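Local coordinates for protein myosin-I heavy chain (Dictyostelium discoideum, PDB 5EJR) that is an actin-based motor with ATPase activity that acts in the early steps of phagocytosis and adhesion, and whose tail carries this MyTH4-FERM unit, at residues 253-264 and 286-297; 421-429 and 489-500. All coordinates share one frame; numbering follows the deposited sequence.

Followed from the N terminus, the chain passes through the helical MyTH4 part before it reaches contact 1 in the ubiquitin-like F1 lobe of the FERM unit. There segments 253-264 and 286-297 pair, closing a loop of 21 residues that carries most of strand 264-267 and helix 274-283. The helical F2 lobe follows, and contact 2 then closes a longer loop of strands and turns, without a helix, in the PH/PTB-like F3 lobe by laying 489-500 over strand 423-428. The two loops run in series, neither nesting nor crossing. The centres of the two contacts are about 16 Å apart, and they touch where R297 meets T423, with one ethanediol molecule lying against both.

Contact 1: residues 253-264 and 286-297. With EDO (1,2-ethanediol), chain C; EDO (1,2-ethanediol), chain E.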
# COMPACT_ATOMS: atom_id res chain seq x y z
N PHE A 253 -5.04 -15.75 3.90
CA PHE A 253 -4.66 -14.55 4.61
C PHE A 253 -4.40 -13.38 3.70
O PHE A 253 -4.07 -13.55 2.52
CB PHE A 253 -3.44 -14.85 5.53
CG PHE A 253 -3.78 -15.67 6.75
CD1 PHE A 253 -3.86 -17.06 6.68
CD2 PHE A 253 -4.08 -15.05 7.96
CE1 PHE A 253 -4.23 -17.81 7.80
CE2 PHE A 253 -4.48 -15.80 9.07
CZ PHE A 253 -4.54 -17.18 8.98
N GLY A 254 -4.60 -12.19 4.25
CA GLY A 254 -4.38 -10.94 3.54
C GLY A 254 -3.91 -9.89 4.51
O GLY A 254 -3.69 -10.19 5.69
N ILE A 255 -3.81 -8.65 4.04
CA ILE A 255 -3.37 -7.51 4.85
C ILE A 255 -4.35 -6.36 4.75
O ILE A 255 -4.92 -6.12 3.69
CB ILE A 255 -1.92 -7.12 4.43
CG1 ILE A 255 -0.92 -8.18 4.97
CG2 ILE A 255 -1.54 -5.68 4.85
CD1 ILE A 255 0.53 -7.94 4.71
N SER A 256 -4.56 -5.68 5.89
CA SER A 256 -5.36 -4.47 6.01
C SER A 256 -4.50 -3.30 6.54
O SER A 256 -3.57 -3.50 7.34
CB SER A 256 -6.55 -4.71 6.95
OG SER A 256 -7.47 -5.60 6.33
N ALA A 257 -4.81 -2.09 6.08
CA ALA A 257 -4.16 -0.84 6.54
C ALA A 257 -5.05 -0.36 7.67
O ALA A 257 -6.24 -0.12 7.45
CB ALA A 257 -4.11 0.19 5.42
N VAL A 258 -4.52 -0.32 8.89
CA VAL A 258 -5.29 0.04 10.09
C VAL A 258 -4.82 1.38 10.68
O VAL A 258 -3.64 1.53 10.92
CB VAL A 258 -5.19 -1.10 11.16
CG1 VAL A 258 -5.93 -0.72 12.46
CG2 VAL A 258 -5.69 -2.44 10.61
N ASN A 259 -5.76 2.32 10.93
CA ASN A 259 -5.51 3.61 11.60
C ASN A 259 -6.47 3.68 12.80
O ASN A 259 -7.69 3.77 12.61
CB ASN A 259 -5.72 4.79 10.64
CG ASN A 259 -5.29 6.14 11.19
OD1 ASN A 259 -5.52 6.47 12.36
ND2 ASN A 259 -4.68 6.96 10.34
N GLU A 260 -5.94 3.59 14.01
CA GLU A 260 -6.75 3.57 15.23
C GLU A 260 -7.35 4.93 15.64
O GLU A 260 -8.47 4.95 16.16
CB GLU A 260 -5.96 2.96 16.40
CG GLU A 260 -5.86 1.45 16.31
CD GLU A 260 -5.02 0.78 17.39
OE1 GLU A 260 -4.88 1.35 18.49
OE2 GLU A 260 -4.52 -0.34 17.12
N THR A 261 -6.63 6.05 15.43
CA THR A 261 -7.13 7.38 15.82
C THR A 261 -8.30 7.79 14.93
O THR A 261 -9.29 8.33 15.42
CB THR A 261 -6.01 8.43 15.90
OG1 THR A 261 -5.54 8.72 14.59
CG2 THR A 261 -4.87 8.00 16.80
N ALA A 262 -8.20 7.48 13.63
CA ALA A 262 -9.26 7.70 12.66
C ALA A 262 -9.65 6.29 12.26
O ALA A 262 -8.95 5.71 11.44
CB ALA A 262 -8.72 8.47 11.45
N GLY A 263 -10.67 5.73 12.93
CA GLY A 263 -11.19 4.37 12.79
C GLY A 263 -11.29 3.79 11.39
O GLY A 263 -12.38 3.64 10.84
N ILE A 264 -10.14 3.44 10.82
CA ILE A 264 -10.01 2.90 9.48
C ILE A 264 -9.30 1.57 9.56
O ILE A 264 -8.32 1.42 10.30
CB ILE A 264 -9.25 3.88 8.52
CG1 ILE A 264 -10.00 5.22 8.36
CG2 ILE A 264 -8.95 3.25 7.12
CD1 ILE A 264 -9.10 6.38 8.07
N GLU A 286 -5.70 12.03 6.77
CA GLU A 286 -6.27 11.41 7.97
C GLU A 286 -5.34 11.60 9.16
O GLU A 286 -4.12 11.55 9.00
CB GLU A 286 -6.57 9.91 7.78
CG GLU A 286 -7.75 9.61 6.86
CD GLU A 286 -9.15 9.95 7.33
OE1 GLU A 286 -9.34 10.20 8.55
OE2 GLU A 286 -10.07 9.95 6.48
N LYS A 287 -5.94 11.84 10.33
CA LYS A 287 -5.23 12.01 11.59
C LYS A 287 -4.70 10.64 12.06
O LYS A 287 -5.36 9.62 11.84
CB LYS A 287 -6.20 12.56 12.66
CG LYS A 287 -6.60 14.04 12.49
CD LYS A 287 -5.60 15.05 13.11
CE LYS A 287 -5.38 14.93 14.61
NZ LYS A 287 -6.61 15.21 15.40
N GLY A 288 -3.53 10.65 12.70
CA GLY A 288 -2.92 9.45 13.26
C GLY A 288 -2.07 8.62 12.32
O GLY A 288 -1.88 8.97 11.15
N GLU A 289 -1.55 7.50 12.86
CA GLU A 289 -0.65 6.59 12.17
C GLU A 289 -1.31 5.30 11.64
O GLU A 289 -2.08 4.66 12.37
CB GLU A 289 0.53 6.23 13.10
CG GLU A 289 1.83 5.96 12.37
CD GLU A 289 2.82 5.04 13.07
OE1 GLU A 289 2.44 3.89 13.40
OE2 GLU A 289 3.99 5.44 13.22
N PHE A 290 -0.96 4.90 10.41
CA PHE A 290 -1.42 3.64 9.81
C PHE A 290 -0.39 2.55 10.06
O PHE A 290 0.82 2.81 10.08
CB PHE A 290 -1.61 3.76 8.28
CG PHE A 290 -2.91 4.36 7.80
CD1 PHE A 290 -4.03 3.56 7.58
CD2 PHE A 290 -3.00 5.72 7.50
CE1 PHE A 290 -5.23 4.11 7.12
CE2 PHE A 290 -4.20 6.27 7.04
CZ PHE A 290 -5.31 5.47 6.86
N TYR A 291 -0.87 1.31 10.17
CA TYR A 291 -0.03 0.14 10.26
C TYR A 291 -0.67 -1.02 9.51
O TYR A 291 -1.88 -1.02 9.31
CB TYR A 291 0.33 -0.22 11.72
CG TYR A 291 -0.83 -0.69 12.57
CD1 TYR A 291 -1.17 -2.04 12.62
CD2 TYR A 291 -1.53 0.20 13.37
CE1 TYR A 291 -2.21 -2.49 13.43
CE2 TYR A 291 -2.57 -0.24 14.19
CZ TYR A 291 -2.91 -1.58 14.22
OH TYR A 291 -3.93 -2.03 15.03
N PHE A 292 0.16 -1.96 9.05
CA PHE A 292 -0.29 -3.17 8.36
C PHE A 292 -0.60 -4.26 9.36
O PHE A 292 0.19 -4.50 10.29
CB PHE A 292 0.81 -3.68 7.42
CG PHE A 292 1.11 -2.82 6.23
CD1 PHE A 292 0.16 -2.62 5.23
CD2 PHE A 292 2.37 -2.26 6.05
CE1 PHE A 292 0.45 -1.86 4.11
CE2 PHE A 292 2.65 -1.48 4.93
CZ PHE A 292 1.70 -1.30 3.96
N GLN A 293 -1.74 -4.94 9.18
CA GLN A 293 -2.15 -6.04 10.04
C GLN A 293 -2.58 -7.26 9.19
O GLN A 293 -3.37 -7.11 8.26
CB GLN A 293 -3.25 -5.58 11.00
CG GLN A 293 -3.97 -6.68 11.79
CD GLN A 293 -5.24 -6.16 12.44
OE1 GLN A 293 -6.25 -5.93 11.78
NE2 GLN A 293 -5.25 -6.01 13.75
N VAL A 294 -2.01 -8.43 9.47
CA VAL A 294 -2.37 -9.67 8.81
C VAL A 294 -3.73 -10.08 9.38
O VAL A 294 -3.97 -9.96 10.58
CB VAL A 294 -1.30 -10.79 8.94
CG1 VAL A 294 -1.86 -12.17 8.60
CG2 VAL A 294 -0.10 -10.48 8.04
N ARG A 295 -4.63 -10.48 8.49
CA ARG A 295 -5.96 -10.91 8.88
C ARG A 295 -6.30 -12.14 8.07
O ARG A 295 -5.82 -12.29 6.95
CB ARG A 295 -7.01 -9.82 8.59
CG ARG A 295 -6.91 -8.61 9.53
CD ARG A 295 -8.15 -7.75 9.39
NE ARG A 295 -9.33 -8.31 10.06
CZ ARG A 295 -9.57 -8.23 11.36
NH1 ARG A 295 -8.66 -7.70 12.18
NH2 ARG A 295 -10.69 -8.72 11.87
N ARG A 296 -7.16 -13.00 8.61
CA ARG A 296 -7.62 -14.11 7.80
C ARG A 296 -8.72 -13.51 6.94
O ARG A 296 -9.67 -12.88 7.46
CB ARG A 296 -8.14 -15.29 8.62
CG ARG A 296 -8.55 -16.38 7.62
CD ARG A 296 -8.91 -17.62 8.28
NE ARG A 296 -9.53 -18.56 7.35
CZ ARG A 296 -9.82 -19.79 7.71
NH1 ARG A 296 -9.52 -20.22 8.94
NH2 ARG A 296 -10.42 -20.61 6.87
N ARG A 297 -8.48 -13.56 5.64
CA ARG A 297 -9.31 -12.91 4.64
C ARG A 297 -10.39 -13.82 4.10
O ARG A 297 -11.51 -13.38 3.95
CB ARG A 297 -8.41 -12.37 3.51
CG ARG A 297 -9.15 -11.57 2.40
CD ARG A 297 -9.60 -10.18 2.83
NE ARG A 297 -8.48 -9.32 3.20
CZ ARG A 297 -8.44 -8.56 4.30
NH1 ARG A 297 -9.46 -8.56 5.15
NH2 ARG A 297 -7.38 -7.81 4.55
C1 EDO C . 3.36 -0.83 9.10
O1 EDO C . 3.04 -1.71 10.19
C2 EDO C . 4.75 -0.16 9.26
O2 EDO C . 5.37 -0.12 7.97
C1 EDO E . -7.55 -9.49 -0.36
O1 EDO E . -6.64 -9.51 0.74
C2 EDO E . -7.24 -8.27 -1.31
O2 EDO E . -6.12 -8.63 -2.11
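I255 sets its CG2 branch against the ring of F292, 3.5 Å from CD1, while its CG1 branch lies across CG2 of V294. A257 continues this apolar row toward F290. Helix 232-243 packs on I255 and V294, and helix 274-283 on A257 and F292, so this face of the pair belongs to the lobe's core. At one end, F253 takes the aliphatic root of R296 over its ring, with CB 4.2 Å from the centroid and off-centre. At the other end, N259 crosses F290 at about a right angle: its CB stands over the ring 3.7 Å from the centroid, and the amide plane is 86° from that of the ring. These are neighbouring antiparallel strands of the ubiquitin-like F1 lobe, 253-259 and 290-296, joined by six backbone hydrogen bonds from G254/R295 to V258/Y291; on its other side 290-296 also bonds to R215. The other face is more polar. Y291 has CG in the cramped site between backbone N and carbonyl carbon (chi1 67°), which lays its ring alongside V258, whose CB sits over one face. Y291 OH donates to E260 OE2 at 2.8 Å, on the lone pair turned away from the other carboxylate oxygen. R297 folds back through two bends, at chi2 and chi3, to bring NH2 within 2.8 Å of S256 OG; the same nitrogen bonds weakly to I255 O. R295 NH1 donates to Q293 OE1, and its NH2 forms a salt bridge with E330. Toward the turn, N259 ND2 gives a bent bond to K287 O, and N259 OD1 closes an Asx motif by accepting from A262 N, 3.1 Å away.

Contact 2: residues 421-429 and 489-500; sequences GCTLFNIQQ and FTTDEHSSIASV. With EDO (1,2-ethanediol), chain D; EDO (1,2-ethanediol), chain E; EDO (1,2-ethanediol), chain H.
Strand 423-428 meets the final helix of the FERM unit here, in a buried strand-on-helix contact of the PH/PTB-like F3 lobe. In this fold a C-terminal helix closes one end of a beta sandwich. Segment 489-500 contributes the end of a strand, a turn and the start of that helix, which runs at 148° to the strand with the two axes 10.2 Å apart. F425 carries the centre. I497 CG1 stands almost exactly on the ring normal, 3.6 Å from the centroid, so a methylene plugs one face. V500 CG2 and the carboxylate of E493 meet the rim near the ring plane, and S496 CB approaches CE1 obliquely. The side chains of F425 and I497 run antiparallel past one another, whereas T423 and V500 meet end on, with T423 CB 3.9 Å from V500 CG1. At the strand end of 489-500, before the turn, I427 turns CG2 toward the CB atoms of F489 and T491. A single antiparallel bridge ties the sheets together: Q428 N donates to T490 O at 3.0 Å, while the return bond from T490 N to Q428 O is weak. The intervening turn is organised by T491, whose OG1 accepts from E493 N in an ST turn and leads to E493 at the N-cap position. Two waters link this turn to the strand. The first accepts from N426 N and donates to E493 OE1. The second accepts a hydrogen bond from T491 OG1 and donates to E493 OE1 and to N426 O, the latter at 2.6 Å.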
# COMPACT_ATOMS: atom_id res chain seq x y z
N GLY A 421 -17.63 -14.34 7.68
CA GLY A 421 -16.94 -14.85 6.49
C GLY A 421 -17.00 -13.93 5.29
O GLY A 421 -16.48 -14.29 4.23
N CYS A 422 -17.59 -12.72 5.44
CA CYS A 422 -17.72 -11.72 4.36
C CYS A 422 -16.58 -10.75 4.38
O CYS A 422 -16.20 -10.29 5.47
CB CYS A 422 -19.03 -10.94 4.53
SG CYS A 422 -20.52 -11.88 4.15
N THR A 423 -16.09 -10.33 3.19
CA THR A 423 -15.16 -9.21 3.07
C THR A 423 -16.06 -8.00 2.73
O THR A 423 -16.85 -8.06 1.78
CB THR A 423 -14.00 -9.46 2.08
OG1 THR A 423 -13.21 -10.54 2.54
CG2 THR A 423 -13.08 -8.24 1.93
N LEU A 424 -15.97 -6.92 3.52
CA LEU A 424 -16.83 -5.73 3.35
C LEU A 424 -16.13 -4.55 2.71
O LEU A 424 -14.98 -4.27 3.00
CB LEU A 424 -17.47 -5.31 4.69
CG LEU A 424 -18.16 -6.40 5.53
CD1 LEU A 424 -18.50 -5.87 6.92
CD2 LEU A 424 -19.39 -6.90 4.87
N PHE A 425 -16.83 -3.87 1.80
CA PHE A 425 -16.30 -2.68 1.13
C PHE A 425 -17.35 -1.58 1.25
O PHE A 425 -18.52 -1.83 0.99
CB PHE A 425 -16.03 -2.97 -0.37
CG PHE A 425 -14.99 -4.03 -0.65
CD1 PHE A 425 -13.63 -3.71 -0.67
CD2 PHE A 425 -15.36 -5.35 -0.85
CE1 PHE A 425 -12.67 -4.69 -0.89
CE2 PHE A 425 -14.39 -6.33 -1.10
CZ PHE A 425 -13.05 -6.00 -1.10
N ASN A 426 -16.95 -0.36 1.61
CA ASN A 426 -17.91 0.77 1.66
C ASN A 426 -18.28 1.19 0.25
O ASN A 426 -17.40 1.45 -0.56
CB ASN A 426 -17.33 1.97 2.42
CG ASN A 426 -16.97 1.69 3.86
OD1 ASN A 426 -15.91 2.07 4.34
ND2 ASN A 426 -17.84 1.00 4.57
N ILE A 427 -19.58 1.19 -0.06
CA ILE A 427 -20.07 1.61 -1.38
C ILE A 427 -21.08 2.75 -1.26
O ILE A 427 -21.76 2.86 -0.24
CB ILE A 427 -20.63 0.46 -2.28
CG1 ILE A 427 -21.82 -0.27 -1.61
CG2 ILE A 427 -19.53 -0.51 -2.72
CD1 ILE A 427 -23.05 -0.09 -2.34
N GLN A 428 -21.20 3.54 -2.34
CA GLN A 428 -22.16 4.64 -2.46
C GLN A 428 -23.22 4.24 -3.48
O GLN A 428 -22.89 3.73 -4.55
CB GLN A 428 -21.46 5.95 -2.86
CG GLN A 428 -20.47 6.47 -1.83
CD GLN A 428 -21.08 7.43 -0.83
OE1 GLN A 428 -21.91 8.29 -1.17
NE2 GLN A 428 -20.62 7.35 0.41
N GLN A 429 -24.48 4.43 -3.12
CA GLN A 429 -25.66 4.06 -3.90
C GLN A 429 -26.66 5.22 -3.99
O GLN A 429 -26.73 6.05 -3.08
CB GLN A 429 -26.37 2.91 -3.19
CG GLN A 429 -26.11 1.53 -3.76
CD GLN A 429 -27.10 0.54 -3.20
OE1 GLN A 429 -27.49 0.59 -2.02
NE2 GLN A 429 -27.59 -0.35 -4.07
N PHE A 489 -21.95 -0.45 -8.61
CA PHE A 489 -21.73 0.07 -7.26
C PHE A 489 -20.58 1.07 -7.27
O PHE A 489 -19.54 0.80 -7.88
CB PHE A 489 -21.42 -1.08 -6.28
CG PHE A 489 -22.19 -2.36 -6.52
CD1 PHE A 489 -23.44 -2.55 -5.95
CD2 PHE A 489 -21.67 -3.36 -7.33
CE1 PHE A 489 -24.15 -3.74 -6.16
CE2 PHE A 489 -22.38 -4.55 -7.55
CZ PHE A 489 -23.61 -4.74 -6.95
N THR A 490 -20.77 2.21 -6.62
CA THR A 490 -19.77 3.27 -6.59
C THR A 490 -18.75 2.99 -5.52
O THR A 490 -19.11 2.87 -4.35
CB THR A 490 -20.45 4.66 -6.49
OG1 THR A 490 -21.29 4.83 -7.64
CG2 THR A 490 -19.47 5.82 -6.35
N THR A 491 -17.47 2.87 -5.94
CA THR A 491 -16.32 2.54 -5.10
C THR A 491 -15.04 2.69 -5.90
O THR A 491 -15.00 2.29 -7.07
CB THR A 491 -16.40 1.06 -4.55
OG1 THR A 491 -15.13 0.68 -4.02
CG2 THR A 491 -16.81 0.03 -5.61
N ASP A 492 -13.96 3.15 -5.24
CA ASP A 492 -12.65 3.25 -5.90
C ASP A 492 -11.77 2.02 -5.58
O ASP A 492 -10.59 2.01 -5.94
CB ASP A 492 -11.92 4.53 -5.45
CG ASP A 492 -11.62 4.60 -3.95
OD1 ASP A 492 -12.16 3.77 -3.18
OD2 ASP A 492 -10.84 5.50 -3.55
N GLU A 493 -12.33 1.00 -4.90
CA GLU A 493 -11.52 -0.15 -4.53
C GLU A 493 -11.54 -1.29 -5.56
O GLU A 493 -11.50 -2.47 -5.18
CB GLU A 493 -11.89 -0.65 -3.13
CG GLU A 493 -11.51 0.31 -2.01
CD GLU A 493 -11.97 -0.20 -0.65
OE1 GLU A 493 -12.97 0.34 -0.14
OE2 GLU A 493 -11.39 -1.19 -0.14
N HIS A 494 -11.50 -0.95 -6.86
CA HIS A 494 -11.49 -1.98 -7.90
C HIS A 494 -10.43 -3.05 -7.68
O HIS A 494 -10.70 -4.22 -7.88
CB HIS A 494 -11.32 -1.38 -9.32
CG HIS A 494 -10.14 -0.48 -9.46
ND1 HIS A 494 -8.92 -0.95 -9.88
CD2 HIS A 494 -10.05 0.86 -9.25
CE1 HIS A 494 -8.12 0.11 -9.92
NE2 HIS A 494 -8.77 1.22 -9.53
N SER A 495 -9.24 -2.65 -7.28
CA SER A 495 -8.15 -3.62 -7.14
C SER A 495 -8.39 -4.70 -6.03
O SER A 495 -8.24 -5.91 -6.29
CB SER A 495 -6.82 -2.90 -6.95
OG SER A 495 -5.79 -3.87 -7.06
N SER A 496 -8.77 -4.27 -4.84
CA SER A 496 -9.10 -5.19 -3.74
C SER A 496 -10.36 -5.98 -4.07
O SER A 496 -10.43 -7.18 -3.80
CB SER A 496 -9.34 -4.40 -2.46
OG SER A 496 -8.13 -3.85 -2.00
N ILE A 497 -11.36 -5.33 -4.66
CA ILE A 497 -12.62 -6.02 -5.01
C ILE A 497 -12.37 -7.12 -6.02
O ILE A 497 -12.90 -8.21 -5.85
CB ILE A 497 -13.73 -5.05 -5.48
CG1 ILE A 497 -14.16 -4.14 -4.33
CG2 ILE A 497 -14.95 -5.86 -6.00
CD1 ILE A 497 -14.96 -2.95 -4.76
N ALA A 498 -11.54 -6.84 -7.06
CA ALA A 498 -11.24 -7.87 -8.08
C ALA A 498 -10.53 -9.08 -7.44
O ALA A 498 -10.86 -10.21 -7.74
CB ALA A 498 -10.36 -7.28 -9.17
N SER A 499 -9.56 -8.85 -6.54
CA SER A 499 -8.84 -9.94 -5.89
C SER A 499 -9.80 -10.82 -5.02
O SER A 499 -9.78 -12.05 -5.12
CB SER A 499 -7.68 -9.36 -5.06
OG SER A 499 -7.39 -10.17 -3.93
N VAL A 500 -10.65 -10.19 -4.18
CA VAL A 500 -11.61 -10.92 -3.33
C VAL A 500 -12.65 -11.64 -4.20
O VAL A 500 -12.89 -12.83 -4.01
CB VAL A 500 -12.25 -9.98 -2.28
CG1 VAL A 500 -13.38 -10.68 -1.53
CG2 VAL A 500 -11.19 -9.49 -1.30
C1 EDO D . -9.33 -4.22 -11.04
O1 EDO D . -8.14 -3.49 -10.79
C2 EDO D . -9.16 -5.08 -12.31
O2 EDO D . -8.08 -5.99 -12.15
C1 EDO E . -7.55 -9.49 -0.36
O1 EDO E . -6.64 -9.51 0.74
C2 EDO E . -7.24 -8.27 -1.31
O2 EDO E . -6.12 -8.63 -2.11
C1 EDO H . -15.49 -13.53 10.17
O1 EDO H . -15.90 -12.48 9.31
C2 EDO H . -13.96 -13.59 10.49
O2 EDO H . -13.28 -12.35 10.52
O HOH W 1 -14.29 -0.11 2.22
O HOH W 2 -14.94 1.43 -1.48